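Side-chain contacts in uncharacterized protein MJ0764 (Methanocaldococcus jannaschii, PDB 2B8M), which is of unknown function but folds as a small RmlC-like cupin, a double-stranded beta-helix, that assembles from two subunits: residues Tyr7-Asp12 against Ile93-Val98; Ile32-Pro35 against Gln39-Lys42; Val49-Ile54 against Met84-Ile89; Met58-Glu63 against His68-Gly73. All coordinates share one frame; numbering follows the deposited sequence.

Overall arrangement
In this cupin, contact 1 joins the N-terminal segment to strand 93-100, so that the other three lie nested inside the loop it closes. Contact 2 comes first, then contact 3, with contact 4 nested in the loop that contact 3 closes. Strands 28-35, 93-100 and 49-55, adjacent in one sheet, serve contacts 1, 2 and 3; strands 83-87 and 57-62, adjacent in the other, serve contacts 3 and 4. Centres of contacts 3 and 4 are about 6 Å apart, those of contacts 1 and 4 about 17 Å. Together they tie the N-terminal segment, two facing sheets and a hairpin into one small barrel, and contacts 1, 3 and 4 also touch the second subunit.

Contact 1. Residues Tyr7-Asp12 against Ile93-Val98; sequences YEFKRD and ILEFFV
An edge-to-face aromatic pair attaches the N-terminal segment of this cupin to its larger beta-sheet: Phe-9, just beyond strand 5-8, receives the rim of Phe-97 from strand 93-100. The two ring planes stand at 85° and their centroids lie 5.0 Å apart, a classical T-shaped stack. Phe-97 supplies the edge. Its CZ sits over the middle of the Phe-9 ring, 3.8 Å from Phe-9 CZ, while CE2 leans over the CG and CD2 side. A chi1 of 68°, with CG between the backbone N and the carbonyl carbon, sets the Phe-9 ring beneath that edge, and chi2 of 84° turns its face to it. An alanine at Phe-9 is likely to leave the edge of Phe-97 without its aromatic face and to open a gap between segment and sheet. Polar contact runs beside the rings through one water, which donates to Lys-10 O at 2.7 Å and, more weakly, to Glu-95 OE2 at 3.1 Å. The Glu-95 chain is extended, reaching from the strand toward this bridge, and the same OE2 is also hydrogen-bonded to His-31 NE2. The His-31 ring meets both phenylalanines. Strand 93-100 runs between strands 28-35 and 49-55, Phe-9 also packs on Leu-21 of strand 17-23, and Ile-53 of the second subunit packs against Phe-9, placing the pair at the subunit interface.

Contact 2. Residues Ile32-Pro35 against Gln39-Lys42; sequences IVLP and QMPK. With SO4 (sulfate ion), chain C.
Ile-32 opens the contact by meeting the selenomethionine Met-40 with both of its branches. Its CD1 and the Met-40 CE methyl approach tip to tip at 3.7 Å, and its CG2 lies 3.9 Å from Met-40 SE, so the end of the longer chain is touched by two methyl groups of a single isoleucine. Val-33 faces the other side of the strand. Leu-34 crosses Met-40 at a slant, and its two methyls take different parts of it: CD2 reaches SE at 4.0 Å, whereas CD1 rests against Met-40 CG, also at 4.0 Å, and against the backbone at Gln-39 CA. Met-40 can serve both strand residues because its chain is folded, with chi2 at -66° and chi3 at -70°, bringing SE and CE back toward the strand. The contact across the two segments is thus apolar packing. Beyond it, Lys-42 NZ is modelled 2.5 Å from O3 of a sulfate ion, probably from the crystallisation liquor, a distance too short to take at face value. Strand 28-35 is flanked in its sheet by strands 17-23 and 93-100, with Ile-32 packed on Phe-96 and Val-98. The loop 39-42 folds Met-40 back onto this strand while its backbone is hydrogen-bonded, again at Met-40, to Ile-86 of strand 83-87, so that it links the two sheets of the cupin fold.

Contact 3. Residues Val49-Ile54 against Met84-Ile89; sequences VHLIII and MLIQNI
Leu-51 and Ile-86 meet end to end across the interior, with no hydrogen bond joining the two segments. The apolar packing is between methyl groups. Leu-51 CD1 lies 4.0 Å from Ile-86 CD1, and the second leucine methyl, CD2, stands 4.2 Å from that same isoleucine carbon, so the end of Ile-86 faces the fork of the leucine. Both side chains are directed inward from their strands, and the CG1 branch of Ile-86, anti to the carbonyl carbon (chi1 -67°), carries CD1 forward to the meeting point. The same apolar packing takes in Met-84, present as selenomethionine, whose CE methyl lies 4.3 Å from Leu-51 CD1. Leu-51 CD1 therefore lies near the ends of two side chains set two residues apart on the opposing strand. Polar interactions are found to the side of this core, where Asn-88 is hydrogen-bonded to Leu-34 O and to Ser-91 OG. Within the interior, Met-58 and Val-98 also pack on Leu-51, while Leu-60 packs on Ile-86. With the nearest CA atoms, those of Leu-51 and Ile-86, 10.1 Å apart, these are two facing beta-sheets whose apolar side chains meet end to end in the core of a cupin double-stranded beta-helix.

Contact 4. Residues Met58-Glu63 against His68-Gly73; sequences MTLTLE and HNYKEG. With EDO (1,2-ethanediol), chain G.
Strands 57-62 and 68-71 form a beta-hairpin, with 68-71 the outermost strand of the four-stranded sheet within this chain, and backbone hydrogen bonds carry most of the contact. Met-58, a selenomethionine, and Tyr-70 form one antiparallel hydrogen-bonded pair, with Met-58 N to Tyr-70 O at 2.7 Å and the return bond from Tyr-70 N to Met-58 O at 2.8 Å. Leu-60 and His-68 form the other: Leu-60 N reaches His-68 O at 2.8 Å, and His-68 N gives Leu-60 O a straight bond of 2.9 Å. Between them, Thr-59 and Asn-69 make a non-hydrogen-bonded pair whose side chains run alongside each other on the opposite face. Here Thr-59 OG1 donates to Asn-69 OD1 at 2.7 Å, tilted 25° from the amide carbonyl plane; chi1 of -61° sets the hydroxyl beside the threonine backbone N. A valine at Thr-59 would probably leave Asn-69 OD1 without this donor and the amide freer to turn. On the face of Leu-60, the CD2 methyl lies obliquely 4.3 Å from Tyr-70 CE2. His-68 NE2 shares a 2.7 Å hydrogen bond with O2 of a 1,2-ethanediol, probably from the crystallisation liquor. Glu-4 of the second subunit is hydrogen-bonded through OE2 to both Tyr-70 OH and His-68 ND1. Strand 83-87 flanks strand 57-62 on its other side, and Met-58 packs on Ile-53 of the facing sheet.

Contact 1. Residues Tyr7-Asp12 against Ile93-Val98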
loop_
_atom_site.group_PDB
_atom_site.type_symbol
_atom_site.label_atom_id
_atom_site.label_comp_id
_atom_site.label_asym_id
_atom_site.label_seq_id
_atom_site.Cartn_x
_atom_site.Cartn_y
_atom_site.Cartn_z
ATOM N N TYR A 7 2.904 -7.587 -10.204
ATOM C CA TYR A 7 2.669 -6.315 -10.854
ATOM C C TYR A 7 3.940 -5.512 -10.697
ATOM O O TYR A 7 4.669 -5.652 -9.699
ATOM C CB TYR A 7 1.560 -5.540 -10.126
ATOM C CG TYR A 7 0.253 -6.270 -10.032
ATOM C CD1 TYR A 7 0.065 -7.320 -9.109
ATOM C CD2 TYR A 7 -0.837 -5.916 -10.865
ATOM C CE1 TYR A 7 -1.193 -8.040 -9.052
ATOM C CE2 TYR A 7 -2.060 -6.588 -10.790
ATOM C CZ TYR A 7 -2.222 -7.652 -9.894
ATOM O OH TYR A 7 -3.443 -8.290 -9.808
ATOM N N GLU A 8 4.185 -4.611 -11.622
ATOM C CA GLU A 8 5.310 -3.686 -11.476
ATOM C C GLU A 8 4.816 -2.245 -11.516
ATOM O O GLU A 8 3.875 -1.928 -12.268
ATOM C CB GLU A 8 6.372 -3.898 -12.559
ATOM C CG GLU A 8 7.003 -5.259 -12.564
ATOM C CD GLU A 8 7.705 -5.559 -13.853
ATOM O OE1 GLU A 8 7.462 -4.842 -14.863
ATOM O OE2 GLU A 8 8.543 -6.501 -13.884
ATOM N N PHE A 9 5.398 -1.421 -10.638
ATOM C CA PHE A 9 5.150 0.002 -10.583
ATOM C C PHE A 9 6.430 0.744 -10.966
ATOM O O PHE A 9 7.558 0.263 -10.728
ATOM C CB PHE A 9 4.558 0.445 -9.236
ATOM C CG PHE A 9 5.502 0.347 -8.028
ATOM C CD1 PHE A 9 6.413 1.355 -7.740
ATOM C CD2 PHE A 9 5.427 -0.734 -7.177
ATOM C CE1 PHE A 9 7.232 1.268 -6.623
ATOM C CE2 PHE A 9 6.269 -0.841 -6.069
ATOM C CZ PHE A 9 7.160 0.161 -5.797
ATOM N N LYS A 10 6.267 1.908 -11.592
ATOM C CA LYS A 10 7.419 2.680 -12.061
ATOM C C LYS A 10 8.224 3.283 -10.908
ATOM O O LYS A 10 7.672 3.961 -10.067
ATOM C CB LYS A 10 6.945 3.817 -12.976
ATOM C CG LYS A 10 8.047 4.517 -13.736
ATOM C CD LYS A 10 7.459 5.337 -14.913
ATOM C CE LYS A 10 8.515 5.583 -15.975
ATOM N NZ LYS A 10 7.986 6.442 -17.089
ATOM N N ARG A 11 9.525 2.998 -10.881
ATOM C CA ARG A 11 10.445 3.560 -9.880
ATOM C C ARG A 11 11.067 4.844 -10.352
ATOM O O ARG A 11 11.347 5.037 -11.542
ATOM C CB ARG A 11 11.581 2.597 -9.608
ATOM C CG ARG A 11 11.122 1.311 -8.982
ATOM C CD ARG A 11 12.246 0.344 -8.862
ATOM N NE ARG A 11 12.508 -0.288 -10.144
ATOM C CZ ARG A 11 13.684 -0.300 -10.764
ATOM N NH1 ARG A 11 14.750 0.293 -10.229
ATOM N NH2 ARG A 11 13.798 -0.929 -11.924
ATOM N N ASP A 12 11.314 5.721 -9.393
ATOM C CA ASP A 12 12.029 6.935 -9.635
ATOM C C ASP A 12 11.431 7.732 -10.770
ATOM O O ASP A 12 12.148 8.385 -11.471
ATOM C CB ASP A 12 13.501 6.627 -9.921
ATOM C CG ASP A 12 14.129 5.783 -8.841
ATOM O OD1 ASP A 12 13.873 6.084 -7.651
ATOM O OD2 ASP A 12 14.870 4.825 -9.183
ATOM N N ILE A 93 8.424 16.086 -6.127
ATOM C CA ILE A 93 7.803 14.851 -6.544
ATOM C C ILE A 93 7.006 14.264 -5.378
ATOM O O ILE A 93 7.560 13.991 -4.299
ATOM C CB ILE A 93 8.849 13.785 -6.980
ATOM C CG1 ILE A 93 9.644 14.209 -8.218
ATOM C CG2 ILE A 93 8.185 12.443 -7.220
ATOM C CD1 ILE A 93 8.836 14.173 -9.527
ATOM N N LEU A 94 5.719 14.001 -5.613
ATOM C CA LEU A 94 4.879 13.351 -4.628
ATOM C C LEU A 94 4.578 12.001 -5.188
ATOM O O LEU A 94 4.120 11.916 -6.329
ATOM C CB LEU A 94 3.544 14.058 -4.485
ATOM C CG LEU A 94 2.325 13.439 -3.771
ATOM C CD1 LEU A 94 2.619 13.093 -2.311
ATOM C CD2 LEU A 94 1.202 14.375 -3.807
ATOM N N GLU A 95 4.832 10.982 -4.387
ATOM C CA GLU A 95 4.613 9.603 -4.754
ATOM C C GLU A 95 3.806 8.910 -3.660
ATOM O O GLU A 95 4.183 8.947 -2.490
ATOM C CB GLU A 95 5.952 8.885 -4.987
ATOM C CG GLU A 95 5.757 7.522 -5.563
ATOM C CD GLU A 95 7.046 6.799 -5.867
ATOM O OE1 GLU A 95 8.116 7.389 -5.629
ATOM O OE2 GLU A 95 6.990 5.633 -6.331
ATOM N N PHE A 96 2.709 8.264 -4.049
ATOM C CA PHE A 96 1.855 7.540 -3.086
ATOM C C PHE A 96 1.211 6.316 -3.713
ATOM O O PHE A 96 1.111 6.221 -4.945
ATOM C CB PHE A 96 0.822 8.444 -2.409
ATOM C CG PHE A 96 -0.079 9.141 -3.336
ATOM C CD1 PHE A 96 0.362 10.231 -4.048
ATOM C CD2 PHE A 96 -1.384 8.722 -3.510
ATOM C CE1 PHE A 96 -0.504 10.906 -4.932
ATOM C CE2 PHE A 96 -2.241 9.356 -4.379
ATOM C CZ PHE A 96 -1.798 10.447 -5.112
ATOM N N PHE A 97 0.792 5.393 -2.861
ATOM C CA PHE A 97 -0.125 4.346 -3.246
ATOM C C PHE A 97 -1.508 4.640 -2.736
ATOM O O PHE A 97 -1.668 5.230 -1.675
ATOM C CB PHE A 97 0.329 2.982 -2.735
ATOM C CG PHE A 97 1.658 2.572 -3.295
ATOM C CD1 PHE A 97 2.845 2.960 -2.677
ATOM C CD2 PHE A 97 1.718 1.827 -4.467
ATOM C CE1 PHE A 97 4.042 2.604 -3.241
ATOM C CE2 PHE A 97 2.921 1.456 -5.008
ATOM C CZ PHE A 97 4.073 1.848 -4.411
ATOM N N VAL A 98 -2.487 4.181 -3.501
ATOM C CA VAL A 98 -3.882 4.293 -3.145
ATOM C C VAL A 98 -4.384 2.877 -2.944
ATOM O O VAL A 98 -4.241 2.060 -3.832
ATOM C CB VAL A 98 -4.705 4.942 -4.263
ATOM C CG1 VAL A 98 -6.145 5.006 -3.903
ATOM C CG2 VAL A 98 -4.197 6.345 -4.576
HETATM O O HOH W 1 8.165 6.416 -9.124
#

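Contact 2. Residues Ile32-Pro35 against Gln39-Lys42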
loop_
_atom_site.group_PDB
_atom_site.type_symbol
_atom_site.label_atom_id
_atom_site.label_comp_id
_atom_site.label_asym_id
_atom_site.label_seq_id
_atom_site.Cartn_x
_atom_site.Cartn_y
_atom_site.Cartn_z
ATOM N N ILE A 32 0.706 6.360 -7.790
ATOM C CA ILE A 32 0.615 7.698 -8.369
ATOM C C ILE A 32 1.896 8.512 -8.077
ATOM O O ILE A 32 2.397 8.516 -6.961
ATOM C CB ILE A 32 -0.629 8.475 -7.880
ATOM C CG1 ILE A 32 -1.897 7.663 -8.228
ATOM C CG2 ILE A 32 -0.689 9.845 -8.521
ATOM C CD1 ILE A 32 -3.125 8.183 -7.697
ATOM N N VAL A 33 2.401 9.157 -9.126
ATOM C CA VAL A 33 3.430 10.156 -9.027
ATOM C C VAL A 33 2.931 11.451 -9.596
ATOM O O VAL A 33 2.462 11.503 -10.753
ATOM C CB VAL A 33 4.731 9.711 -9.745
ATOM C CG1 VAL A 33 5.843 10.747 -9.564
ATOM C CG2 VAL A 33 5.144 8.372 -9.215
ATOM N N LEU A 34 3.040 12.506 -8.781
ATOM C CA LEU A 34 2.680 13.850 -9.206
ATOM C C LEU A 34 3.862 14.726 -9.025
ATOM O O LEU A 34 4.292 14.999 -7.890
ATOM C CB LEU A 34 1.510 14.404 -8.362
ATOM C CG LEU A 34 0.192 13.637 -8.448
ATOM C CD1 LEU A 34 -0.805 14.322 -7.548
ATOM C CD2 LEU A 34 -0.319 13.587 -9.888
ATOM N N PRO A 35 4.434 15.178 -10.139
ATOM C CA PRO A 35 5.382 16.269 -10.070
ATOM C C PRO A 35 4.774 17.554 -9.488
ATOM O O PRO A 35 3.545 17.726 -9.453
ATOM C CB PRO A 35 5.760 16.497 -11.542
ATOM C CG PRO A 35 5.478 15.197 -12.198
ATOM C CD PRO A 35 4.260 14.667 -11.509
ATOM N N GLN A 39 -2.058 17.758 -10.218
ATOM C CA GLN A 39 -3.077 17.292 -9.306
ATOM C C GLN A 39 -3.955 16.228 -9.930
ATOM O O GLN A 39 -4.008 16.103 -11.142
ATOM C CB GLN A 39 -3.932 18.444 -8.836
ATOM C CG GLN A 39 -4.742 19.153 -9.896
ATOM C CD GLN A 39 -5.219 20.482 -9.388
ATOM O OE1 GLN A 39 -4.401 21.341 -9.094
ATOM N NE2 GLN A 39 -6.534 20.653 -9.230
HETATM N N MSE A 40 -4.658 15.497 -9.068
HETATM C CA MSE A 40 -5.654 14.508 -9.494
HETATM C C MSE A 40 -7.057 15.131 -9.637
HETATM O O MSE A 40 -7.340 16.200 -9.105
HETATM C CB MSE A 40 -5.718 13.349 -8.498
HETATM C CG MSE A 40 -4.410 12.633 -8.270
HETATM SE SE MSE A 40 -3.834 11.717 -9.867
HETATM C CE MSE A 40 -5.200 10.276 -9.923
ATOM N N PRO A 41 -7.964 14.439 -10.350
ATOM C CA PRO A 41 -9.323 14.974 -10.485
ATOM C C PRO A 41 -10.027 15.090 -9.146
ATOM O O PRO A 41 -9.835 14.229 -8.275
ATOM C CB PRO A 41 -10.017 13.929 -11.380
ATOM C CG PRO A 41 -8.889 13.354 -12.165
ATOM C CD PRO A 41 -7.824 13.197 -11.110
ATOM N N LYS A 42 -10.828 16.133 -8.988
ATOM C CA LYS A 42 -11.705 16.230 -7.827
ATOM C C LYS A 42 -12.851 15.245 -7.980
ATOM O O LYS A 42 -13.452 15.134 -9.046
ATOM C CB LYS A 42 -12.265 17.638 -7.647
ATOM C CG LYS A 42 -13.090 17.790 -6.376
ATOM C CD LYS A 42 -13.582 19.193 -6.169
ATOM C CE LYS A 42 -12.479 20.072 -5.679
ATOM N NZ LYS A 42 -13.042 21.317 -5.069
HETATM S S SO4 C . -14.168 23.696 -7.362
HETATM O O1 SO4 C . -14.971 23.771 -6.140
HETATM O O2 SO4 C . -13.271 24.878 -7.414
HETATM O O3 SO4 C . -13.357 22.473 -7.263
HETATM O O4 SO4 C . -15.036 23.724 -8.561
#

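Contact 3. Residues Val49-Ile54 against Met84-Ile89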
loop_
_atom_site.group_PDB
_atom_site.type_symbol
_atom_site.label_atom_id
_atom_site.label_comp_id
_atom_site.label_asym_id
_atom_site.label_seq_id
_atom_site.Cartn_x
_atom_site.Cartn_y
_atom_site.Cartn_z
ATOM N N VAL A 49 -10.684 4.580 1.485
ATOM C CA VAL A 49 -9.370 4.893 0.866
ATOM C C VAL A 49 -8.287 5.059 1.900
ATOM O O VAL A 49 -8.488 5.703 2.926
ATOM C CB VAL A 49 -9.442 6.193 0.032
ATOM C CG1 VAL A 49 -8.052 6.622 -0.542
ATOM C CG2 VAL A 49 -10.475 6.055 -1.064
ATOM N N HIS A 50 -7.130 4.486 1.595
ATOM C CA HIS A 50 -5.882 4.800 2.275
ATOM C C HIS A 50 -4.790 5.181 1.295
ATOM O O HIS A 50 -4.562 4.491 0.303
ATOM C CB HIS A 50 -5.391 3.657 3.167
ATOM C CG HIS A 50 -6.261 3.388 4.338
ATOM N ND1 HIS A 50 -7.388 2.602 4.248
ATOM C CD2 HIS A 50 -6.207 3.833 5.621
ATOM C CE1 HIS A 50 -7.963 2.538 5.441
ATOM N NE2 HIS A 50 -7.296 3.311 6.274
ATOM N N LEU A 51 -4.164 6.304 1.599
ATOM C CA LEU A 51 -3.162 6.949 0.782
ATOM C C LEU A 51 -1.838 6.709 1.497
ATOM O O LEU A 51 -1.632 7.185 2.598
ATOM C CB LEU A 51 -3.455 8.470 0.677
ATOM C CG LEU A 51 -4.831 8.785 0.090
ATOM C CD1 LEU A 51 -5.075 10.285 0.158
ATOM C CD2 LEU A 51 -4.929 8.263 -1.324
ATOM N N ILE A 52 -0.940 5.950 0.875
ATOM C CA ILE A 52 0.341 5.627 1.496
ATOM C C ILE A 52 1.417 6.493 0.851
ATOM O O ILE A 52 1.827 6.271 -0.295
ATOM C CB ILE A 52 0.685 4.112 1.338
ATOM C CG1 ILE A 52 -0.406 3.207 1.927
ATOM C CG2 ILE A 52 2.033 3.860 1.983
ATOM C CD1 ILE A 52 -0.293 1.747 1.533
ATOM N N ILE A 53 1.876 7.490 1.577
ATOM C CA ILE A 53 2.766 8.492 0.967
ATOM C C ILE A 53 4.212 8.089 1.140
ATOM O O ILE A 53 4.699 7.997 2.276
ATOM C CB ILE A 53 2.511 9.858 1.561
ATOM C CG1 ILE A 53 1.015 10.190 1.450
ATOM C CG2 ILE A 53 3.355 10.927 0.855
ATOM C CD1 ILE A 53 0.663 11.490 1.984
ATOM N N ILE A 54 4.924 7.860 0.040
ATOM C CA ILE A 54 6.316 7.445 0.153
ATOM C C ILE A 54 7.346 8.461 -0.294
ATOM O O ILE A 54 8.520 8.257 -0.005
ATOM C CB ILE A 54 6.567 6.096 -0.493
ATOM C CG1 ILE A 54 6.277 6.152 -1.984
ATOM C CG2 ILE A 54 5.673 4.972 0.158
ATOM C CD1 ILE A 54 6.946 4.918 -2.705
HETATM N N MSE A 84 -12.897 14.765 -2.389
HETATM C CA MSE A 84 -11.474 14.952 -2.191
HETATM C C MSE A 84 -10.737 15.513 -3.388
HETATM O O MSE A 84 -11.129 15.347 -4.562
HETATM C CB MSE A 84 -10.792 13.637 -1.835
HETATM C CG MSE A 84 -11.006 12.556 -2.875
HETATM SE SE MSE A 84 -10.382 10.793 -2.275
HETATM C CE MSE A 84 -8.586 11.220 -2.095
ATOM N N LEU A 85 -9.671 16.216 -3.057
ATOM C CA LEU A 85 -8.708 16.670 -4.047
ATOM C C LEU A 85 -7.286 16.466 -3.529
ATOM O O LEU A 85 -6.976 16.873 -2.389
ATOM C CB LEU A 85 -8.894 18.135 -4.290
ATOM C CG LEU A 85 -7.905 18.796 -5.236
ATOM C CD1 LEU A 85 -8.032 18.160 -6.588
ATOM C CD2 LEU A 85 -8.091 20.274 -5.249
ATOM N N ILE A 86 -6.463 15.837 -4.373
ATOM C CA ILE A 86 -5.059 15.631 -4.116
ATOM C C ILE A 86 -4.248 16.476 -5.039
ATOM O O ILE A 86 -4.325 16.327 -6.262
ATOM C CB ILE A 86 -4.661 14.152 -4.325
ATOM C CG1 ILE A 86 -5.334 13.260 -3.270
ATOM C CG2 ILE A 86 -3.166 13.941 -4.255
ATOM C CD1 ILE A 86 -5.185 11.772 -3.586
ATOM N N GLN A 87 -3.407 17.304 -4.450
ATOM C CA GLN A 87 -2.497 18.181 -5.174
ATOM C C GLN A 87 -1.071 18.021 -4.671
ATOM O O GLN A 87 -0.848 17.706 -3.501
ATOM C CB GLN A 87 -2.885 19.643 -4.983
ATOM C CG GLN A 87 -4.288 20.034 -5.369
ATOM C CD GLN A 87 -4.531 21.453 -4.971
ATOM O OE1 GLN A 87 -4.539 22.376 -5.813
ATOM N NE2 GLN A 87 -4.701 21.664 -3.681
ATOM N N ASN A 88 -0.096 18.176 -5.577
ATOM C CA ASN A 88 1.259 18.427 -5.178
ATOM C C ASN A 88 1.656 19.853 -5.429
ATOM O O ASN A 88 1.990 20.257 -6.547
ATOM C CB ASN A 88 2.248 17.484 -5.859
ATOM C CG ASN A 88 3.689 17.695 -5.381
ATOM O OD1 ASN A 88 3.943 18.353 -4.364
ATOM N ND2 ASN A 88 4.629 17.194 -6.142
ATOM N N ILE A 89 1.620 20.625 -4.361
ATOM C CA ILE A 89 2.025 22.021 -4.397
ATOM C C ILE A 89 3.452 22.200 -3.864
ATOM O O ILE A 89 4.221 23.008 -4.384
ATOM C CB ILE A 89 1.067 22.850 -3.553
ATOM C CG1 ILE A 89 -0.358 22.701 -4.088
ATOM C CG2 ILE A 89 1.481 24.319 -3.537
ATOM C CD1 ILE A 89 -1.388 23.434 -3.273
#

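Contact 4. Residues Met58-Glu63 against His68-Gly73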
loop_
_atom_site.group_PDB
_atom_site.type_symbol
_atom_site.label_atom_id
_atom_site.label_comp_id
_atom_site.label_asym_id
_atom_site.label_seq_id
_atom_site.Cartn_x
_atom_site.Cartn_y
_atom_site.Cartn_z
HETATM N N MSE A 58 1.840 15.880 0.093
HETATM C CA MSE A 58 0.533 15.933 -0.507
HETATM C C MSE A 58 -0.258 17.032 0.145
HETATM O O MSE A 58 -0.206 17.174 1.344
HETATM C CB MSE A 58 -0.198 14.614 -0.243
HETATM C CG MSE A 58 -1.643 14.641 -0.671
HETATM SE SE MSE A 58 -2.548 12.992 -0.171
HETATM C CE MSE A 58 -1.468 11.717 -1.337
ATOM N N THR A 59 -1.010 17.782 -0.655
ATOM C CA THR A 59 -1.991 18.710 -0.158
ATOM C C THR A 59 -3.341 18.081 -0.471
ATOM O O THR A 59 -3.715 17.878 -1.638
ATOM C CB THR A 59 -1.795 20.097 -0.799
ATOM O OG1 THR A 59 -0.505 20.582 -0.460
ATOM C CG2 THR A 59 -2.809 21.089 -0.287
ATOM N N LEU A 60 -4.064 17.757 0.593
ATOM C CA LEU A 60 -5.322 17.027 0.530
ATOM C C LEU A 60 -6.452 17.917 1.045
ATOM O O LEU A 60 -6.430 18.385 2.163
ATOM C CB LEU A 60 -5.221 15.793 1.428
ATOM C CG LEU A 60 -6.470 14.922 1.445
ATOM C CD1 LEU A 60 -6.703 14.301 0.086
ATOM C CD2 LEU A 60 -6.341 13.842 2.516
ATOM N N THR A 61 -7.414 18.221 0.189
ATOM C CA THR A 61 -8.577 18.980 0.577
ATOM C C THR A 61 -9.781 18.060 0.547
ATOM O O THR A 61 -10.117 17.494 -0.496
ATOM C CB THR A 61 -8.810 20.226 -0.334
ATOM O OG1 THR A 61 -7.579 20.973 -0.447
ATOM C CG2 THR A 61 -9.829 21.121 0.274
ATOM N N LEU A 62 -10.431 17.933 1.706
ATOM C CA LEU A 62 -11.588 17.115 1.862
ATOM C C LEU A 62 -12.777 17.990 2.200
ATOM O O LEU A 62 -12.714 18.860 3.095
ATOM C CB LEU A 62 -11.404 16.073 2.962
ATOM C CG LEU A 62 -10.262 15.082 2.822
ATOM C CD1 LEU A 62 -10.357 14.093 3.969
ATOM C CD2 LEU A 62 -10.292 14.355 1.493
ATOM N N GLU A 63 -13.862 17.775 1.475
ATOM C CA GLU A 63 -15.097 18.521 1.695
ATOM C C GLU A 63 -14.851 20.008 1.894
ATOM O O GLU A 63 -14.256 20.612 1.026
ATOM C CB GLU A 63 -15.919 17.903 2.831
ATOM C CG GLU A 63 -16.414 16.517 2.582
ATOM C CD GLU A 63 -17.522 16.402 1.532
ATOM O OE1 GLU A 63 -18.220 17.394 1.255
ATOM O OE2 GLU A 63 -17.721 15.289 0.972
ATOM N N HIS A 68 -5.055 20.189 3.922
ATOM C CA HIS A 68 -4.125 19.645 4.920
ATOM C C HIS A 68 -2.921 19.038 4.208
ATOM O O HIS A 68 -3.095 18.369 3.180
ATOM C CB HIS A 68 -4.839 18.633 5.829
ATOM C CG HIS A 68 -5.934 19.232 6.666
ATOM N ND1 HIS A 68 -6.989 18.486 7.146
ATOM C CD2 HIS A 68 -6.148 20.496 7.093
ATOM C CE1 HIS A 68 -7.801 19.264 7.835
ATOM N NE2 HIS A 68 -7.321 20.489 7.817
ATOM N N ASN A 69 -1.716 19.263 4.734
ATOM C CA ASN A 69 -0.500 18.719 4.128
ATOM C C ASN A 69 0.001 17.478 4.830
ATOM O O ASN A 69 0.086 17.425 6.054
ATOM C CB ASN A 69 0.609 19.762 4.104
ATOM C CG ASN A 69 0.234 20.987 3.270
ATOM O OD1 ASN A 69 -0.348 20.876 2.202
ATOM N ND2 ASN A 69 0.613 22.148 3.753
ATOM N N TYR A 70 0.340 16.458 4.046
ATOM C CA TYR A 70 0.876 15.210 4.588
ATOM C C TYR A 70 2.134 14.834 3.819
ATOM O O TYR A 70 2.179 14.949 2.632
ATOM C CB TYR A 70 -0.171 14.109 4.473
ATOM C CG TYR A 70 -1.362 14.434 5.338
ATOM C CD1 TYR A 70 -1.248 14.385 6.731
ATOM C CD2 TYR A 70 -2.588 14.809 4.789
ATOM C CE1 TYR A 70 -2.324 14.725 7.561
ATOM C CE2 TYR A 70 -3.676 15.129 5.610
ATOM C CZ TYR A 70 -3.540 15.057 6.986
ATOM O OH TYR A 70 -4.590 15.412 7.783
ATOM N N LYS A 71 3.164 14.428 4.537
ATOM C CA LYS A 71 4.456 14.110 3.942
ATOM C C LYS A 71 4.667 12.611 3.894
ATOM O O LYS A 71 3.915 11.825 4.488
ATOM C CB LYS A 71 5.566 14.749 4.781
ATOM C CG LYS A 71 5.592 16.262 4.709
ATOM C CD LYS A 71 6.488 16.850 5.759
ATOM C CE LYS A 71 6.507 18.378 5.712
ATOM N NZ LYS A 71 7.457 18.909 4.699
ATOM N N GLU A 72 5.720 12.230 3.191
ATOM C CA GLU A 72 6.264 10.891 3.227
ATOM C C GLU A 72 6.287 10.374 4.672
ATOM O O GLU A 72 6.649 11.107 5.586
ATOM C CB GLU A 72 7.697 10.935 2.669
ATOM C CG GLU A 72 8.454 9.600 2.876
ATOM C CD GLU A 72 9.949 9.638 2.504
ATOM O OE1 GLU A 72 10.440 10.641 1.901
ATOM O OE2 GLU A 72 10.641 8.638 2.837
ATOM N N GLY A 73 5.911 9.112 4.868
ATOM C CA GLY A 73 5.802 8.530 6.213
ATOM C C GLY A 73 4.394 8.569 6.782
ATOM O O GLY A 73 4.175 8.123 7.885
HETATM C C1 EDO G . -10.219 22.788 9.504
HETATM O O1 EDO G . -10.411 22.672 8.106
HETATM C C2 EDO G . -8.932 23.570 9.683
HETATM O O2 EDO G . -7.889 22.781 9.104
#